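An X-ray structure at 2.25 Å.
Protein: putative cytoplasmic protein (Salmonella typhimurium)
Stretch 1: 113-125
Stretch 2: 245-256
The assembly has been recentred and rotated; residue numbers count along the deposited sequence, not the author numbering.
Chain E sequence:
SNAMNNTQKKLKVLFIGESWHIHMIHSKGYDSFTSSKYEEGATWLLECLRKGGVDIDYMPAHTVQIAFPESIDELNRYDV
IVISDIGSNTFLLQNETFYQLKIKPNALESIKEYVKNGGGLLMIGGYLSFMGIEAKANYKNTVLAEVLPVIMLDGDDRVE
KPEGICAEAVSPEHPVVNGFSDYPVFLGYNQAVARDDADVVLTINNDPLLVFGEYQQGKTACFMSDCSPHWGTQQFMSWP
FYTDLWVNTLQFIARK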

# COMPACT_ATOMS: atom_id res chain seq x y z
N GLU E 113 19.61 -15.20 -27.19
CA GLU E 113 20.62 -16.15 -27.66
C GLU E 113 20.13 -17.61 -27.74
O GLU E 113 20.45 -18.34 -28.68
CB GLU E 113 21.90 -16.05 -26.82
CG GLU E 113 22.54 -14.65 -26.89
CD GLU E 113 22.87 -14.18 -28.34
OE1 GLU E 113 22.36 -13.11 -28.77
OE2 GLU E 113 23.64 -14.89 -29.03
N TYR E 114 19.34 -18.01 -26.75
CA TYR E 114 18.71 -19.31 -26.74
C TYR E 114 17.83 -19.47 -28.00
O TYR E 114 17.86 -20.52 -28.66
CB TYR E 114 17.94 -19.48 -25.43
CG TYR E 114 16.79 -20.46 -25.49
CD1 TYR E 114 16.96 -21.80 -25.12
CD2 TYR E 114 15.52 -20.04 -25.92
CE1 TYR E 114 15.88 -22.70 -25.19
CE2 TYR E 114 14.44 -20.93 -26.00
CZ TYR E 114 14.63 -22.25 -25.63
OH TYR E 114 13.57 -23.11 -25.71
N VAL E 115 17.05 -18.43 -28.34
CA VAL E 115 16.27 -18.47 -29.59
C VAL E 115 17.17 -18.47 -30.84
O VAL E 115 16.98 -19.29 -31.74
CB VAL E 115 15.12 -17.39 -29.67
CG1 VAL E 115 14.24 -17.63 -30.91
CG2 VAL E 115 14.23 -17.42 -28.43
N LYS E 116 18.16 -17.58 -30.90
CA LYS E 116 19.09 -17.52 -32.05
C LYS E 116 19.65 -18.88 -32.39
O LYS E 116 19.83 -19.23 -33.57
CB LYS E 116 20.28 -16.59 -31.78
CG LYS E 116 19.96 -15.10 -31.87
CD LYS E 116 21.21 -14.22 -31.64
CE LYS E 116 20.85 -12.71 -31.77
NZ LYS E 116 21.97 -11.79 -31.38
N ASN E 117 19.92 -19.65 -31.33
CA ASN E 117 20.57 -20.93 -31.45
C ASN E 117 19.62 -22.12 -31.51
O ASN E 117 20.05 -23.25 -31.35
CB ASN E 117 21.60 -21.12 -30.33
CG ASN E 117 22.78 -20.15 -30.46
OD1 ASN E 117 23.08 -19.40 -29.53
ND2 ASN E 117 23.44 -20.15 -31.61
N GLY E 118 18.33 -21.86 -31.76
CA GLY E 118 17.40 -22.94 -32.07
C GLY E 118 16.28 -23.18 -31.09
O GLY E 118 15.36 -23.96 -31.36
N GLY E 119 16.34 -22.52 -29.94
CA GLY E 119 15.24 -22.60 -29.00
C GLY E 119 13.92 -22.01 -29.51
O GLY E 119 13.91 -21.11 -30.37
N GLY E 120 12.81 -22.52 -28.98
CA GLY E 120 11.50 -21.91 -29.21
C GLY E 120 11.04 -20.97 -28.10
O GLY E 120 11.38 -21.14 -26.90
N LEU E 121 10.24 -19.98 -28.48
CA LEU E 121 9.72 -18.99 -27.55
C LEU E 121 8.24 -18.76 -27.81
O LEU E 121 7.85 -18.45 -28.95
CB LEU E 121 10.49 -17.66 -27.69
CG LEU E 121 10.11 -16.48 -26.78
CD1 LEU E 121 10.24 -16.90 -25.33
CD2 LEU E 121 10.95 -15.21 -27.05
N LEU E 122 7.43 -18.93 -26.77
CA LEU E 122 6.03 -18.58 -26.85
C LEU E 122 5.73 -17.53 -25.78
O LEU E 122 6.09 -17.71 -24.61
CB LEU E 122 5.12 -19.81 -26.69
CG LEU E 122 3.64 -19.55 -26.30
CD1 LEU E 122 2.80 -18.89 -27.44
CD2 LEU E 122 2.97 -20.83 -25.78
N MSE E 123 5.12 -16.42 -26.19
CA MSE E 123 4.57 -15.46 -25.25
C MSE E 123 3.05 -15.57 -25.27
O MSE E 123 2.44 -15.64 -26.35
CB MSE E 123 5.01 -14.02 -25.56
CG MSE E 123 4.48 -12.97 -24.52
SE MSE E 123 5.38 -11.27 -24.53
CE MSE E 123 7.03 -11.71 -23.57
N ILE E 124 2.45 -15.59 -24.08
CA ILE E 124 1.00 -15.65 -23.92
C ILE E 124 0.54 -14.31 -23.38
O ILE E 124 1.15 -13.76 -22.45
CB ILE E 124 0.58 -16.81 -22.98
CG1 ILE E 124 0.98 -18.16 -23.59
CG2 ILE E 124 -0.94 -16.73 -22.64
CD1 ILE E 124 0.71 -19.39 -22.67
N GLY E 125 -0.54 -13.77 -23.96
CA GLY E 125 -1.04 -12.45 -23.59
C GLY E 125 -1.62 -12.30 -22.20
O GLY E 125 -2.01 -13.28 -21.56
N LEU E 245 -4.27 -27.27 -28.82
CA LEU E 245 -3.83 -25.94 -29.22
C LEU E 245 -2.44 -25.67 -28.64
O LEU E 245 -1.50 -25.46 -29.38
CB LEU E 245 -4.82 -24.85 -28.75
CG LEU E 245 -4.42 -23.37 -28.87
CD1 LEU E 245 -4.05 -22.94 -30.31
CD2 LEU E 245 -5.53 -22.48 -28.33
N TRP E 246 -2.33 -25.73 -27.32
CA TRP E 246 -1.10 -25.39 -26.63
C TRP E 246 -0.01 -26.40 -26.91
O TRP E 246 1.15 -26.03 -27.10
CB TRP E 246 -1.36 -25.25 -25.13
CG TRP E 246 -2.32 -24.16 -24.83
CD1 TRP E 246 -3.60 -24.30 -24.36
CD2 TRP E 246 -2.11 -22.76 -25.03
NE1 TRP E 246 -4.20 -23.06 -24.24
CE2 TRP E 246 -3.31 -22.09 -24.64
CE3 TRP E 246 -1.03 -21.99 -25.50
CZ2 TRP E 246 -3.44 -20.69 -24.69
CZ3 TRP E 246 -1.16 -20.60 -25.55
CH2 TRP E 246 -2.37 -19.97 -25.14
N VAL E 247 -0.40 -27.68 -26.95
CA VAL E 247 0.54 -28.77 -27.21
C VAL E 247 1.07 -28.67 -28.64
O VAL E 247 2.29 -28.71 -28.85
CB VAL E 247 -0.09 -30.18 -26.87
CG1 VAL E 247 0.62 -31.32 -27.57
CG2 VAL E 247 -0.02 -30.42 -25.37
N ASN E 248 0.16 -28.53 -29.61
CA ASN E 248 0.55 -28.35 -31.02
C ASN E 248 1.44 -27.13 -31.23
O ASN E 248 2.39 -27.21 -32.00
CB ASN E 248 -0.65 -28.24 -31.97
CG ASN E 248 -1.51 -29.49 -32.01
OD1 ASN E 248 -1.11 -30.57 -31.55
ND2 ASN E 248 -2.71 -29.34 -32.58
N THR E 249 1.14 -26.02 -30.56
CA THR E 249 1.96 -24.82 -30.80
C THR E 249 3.34 -24.97 -30.17
O THR E 249 4.36 -24.55 -30.75
CB THR E 249 1.27 -23.44 -30.47
OG1 THR E 249 1.86 -22.85 -29.32
CG2 THR E 249 -0.20 -23.54 -30.27
N LEU E 250 3.38 -25.59 -28.99
CA LEU E 250 4.68 -25.93 -28.37
C LEU E 250 5.52 -26.79 -29.31
O LEU E 250 6.68 -26.50 -29.55
CB LEU E 250 4.46 -26.64 -27.03
CG LEU E 250 4.04 -25.67 -25.94
CD1 LEU E 250 3.91 -26.37 -24.60
CD2 LEU E 250 5.04 -24.50 -25.89
N GLN E 251 4.88 -27.81 -29.87
CA GLN E 251 5.50 -28.79 -30.75
C GLN E 251 5.91 -28.15 -32.10
O GLN E 251 6.96 -28.50 -32.67
CB GLN E 251 4.51 -29.93 -30.99
CG GLN E 251 5.13 -31.32 -30.95
CD GLN E 251 4.78 -32.09 -29.70
OE1 GLN E 251 3.64 -32.04 -29.23
NE2 GLN E 251 5.75 -32.83 -29.17
N PHE E 252 5.09 -27.23 -32.59
CA PHE E 252 5.40 -26.54 -33.85
C PHE E 252 6.72 -25.75 -33.81
O PHE E 252 7.50 -25.77 -34.76
CB PHE E 252 4.23 -25.64 -34.28
CG PHE E 252 4.32 -25.19 -35.71
CD1 PHE E 252 3.97 -26.06 -36.75
CD2 PHE E 252 4.78 -23.91 -36.03
CE1 PHE E 252 4.06 -25.66 -38.08
CE2 PHE E 252 4.87 -23.49 -37.35
CZ PHE E 252 4.51 -24.38 -38.39
N ILE E 253 6.95 -25.07 -32.69
CA ILE E 253 8.09 -24.16 -32.53
C ILE E 253 9.29 -24.78 -31.78
O ILE E 253 10.33 -24.14 -31.60
CB ILE E 253 7.63 -22.80 -31.88
CG1 ILE E 253 7.37 -22.96 -30.38
CG2 ILE E 253 6.36 -22.26 -32.57
CD1 ILE E 253 7.01 -21.66 -29.66
N ALA E 254 9.14 -26.04 -31.35
CA ALA E 254 10.21 -26.71 -30.59
C ALA E 254 11.53 -26.82 -31.33
O ALA E 254 11.58 -26.89 -32.57
CB ALA E 254 9.76 -28.08 -30.12
N ARG E 255 12.62 -26.81 -30.57
CA ARG E 255 13.93 -27.13 -31.10
C ARG E 255 13.92 -28.41 -31.97
O ARG E 255 13.22 -29.39 -31.64
CB ARG E 255 14.93 -27.30 -29.96
CG ARG E 255 16.38 -27.45 -30.40
CD ARG E 255 17.30 -27.71 -29.23
NE ARG E 255 17.08 -26.73 -28.16
CZ ARG E 255 17.72 -25.58 -28.04
NH1 ARG E 255 18.65 -25.20 -28.91
NH2 ARG E 255 17.43 -24.79 -27.02
N LYS E 256 14.63 -28.34 -33.09
CA LYS E 256 15.16 -29.50 -33.85
C LYS E 256 15.07 -29.27 -35.35
O LYS E 256 15.85 -28.51 -35.92
CB LYS E 256 14.51 -30.83 -33.46
CG LYS E 256 15.52 -31.97 -33.27
CD LYS E 256 16.36 -31.77 -31.99
CE LYS E 256 15.73 -32.44 -30.74
NZ LYS E 256 14.79 -31.56 -29.93
O HOH W 1 19.33 -22.61 -27.83
O HOH W 2 12.91 -23.74 -32.29

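No clear direct hydrogen bond joins these two stretches; the polar links that can be assigned run through two waters. Water 1 donates to Tyr114 O at 2.7 Å and accepts from Arg255 NH1 at 2.9 Å. It therefore ties the last turn of the helix in stretch 1 to the guanidinium. Water 2 donates to two carbonyls, Gly118 O at 2.6 Å and Ile253 O at 2.7 Å. Both of its protons are spent in bridging one backbone to the other.

Arg255 has the largest area covered by the other stretch. Its CA-to-CB bond points sideways, but the side chain brings the guanidinium to the turn at residues 117-119. Gly118 C and Gly119 CA lie over one face of that group. Tyr114 CE1 lies at its edge, 3.2 Å from Arg255 NH2. Arg255 NE and NH2 are also hydrogen-bonded elsewhere in the structure.

The turn itself is held by backbone hydrogen bonds. Gly119 N donates to Tyr114 O at 2.8 Å, and Gly118 N to Val115 O at 2.9 Å. Gly118 has phi/psi of 116/-9, where a CB would be jammed against the preceding carbonyl oxygen. At Gly119 a CB would point away from the second stretch and clash with Tyr114 CE2, at 2.3 Å.

Gly120 begins the strand. A CB here would point toward the second stretch and fall 2.5 Å from Ile253 O, a clash. Without one, the backbones come close, with Gly120 CA and Ala254 CA 5.2 Å apart. Two CA-H...O contacts form in this region: Gly120 CA to Ile253 O and Arg255 CA to Gly118 O, each 3.5 Å.

Further along, the packing is mainly apolar. The strand and helix run roughly antiparallel, at 144°, with their axes 8.4 Å apart at closest approach. Side chains fill this wider gap. Leu122 and Ile124 point toward the helix, while Leu121, just before Leu122, points away. Leu122 CD2 lies 4.2 Å from Leu250 CD2 and 4.1 Å from Trp246 CZ3, at the edge of the indole. Leu122 CB meets Ile253 CD1 at 4.0 Å. That same Ile253 CD1 reaches the strand backbone, 3.4 Å from Leu121 O. Ile124 CD1 packs against Trp246 CZ3 at 3.6 Å.

One polar atom buried by the contact, Thr249 OG1, has no partner in the model; Leu122 CD2 lies 4.2 Å from Thr249 OG1.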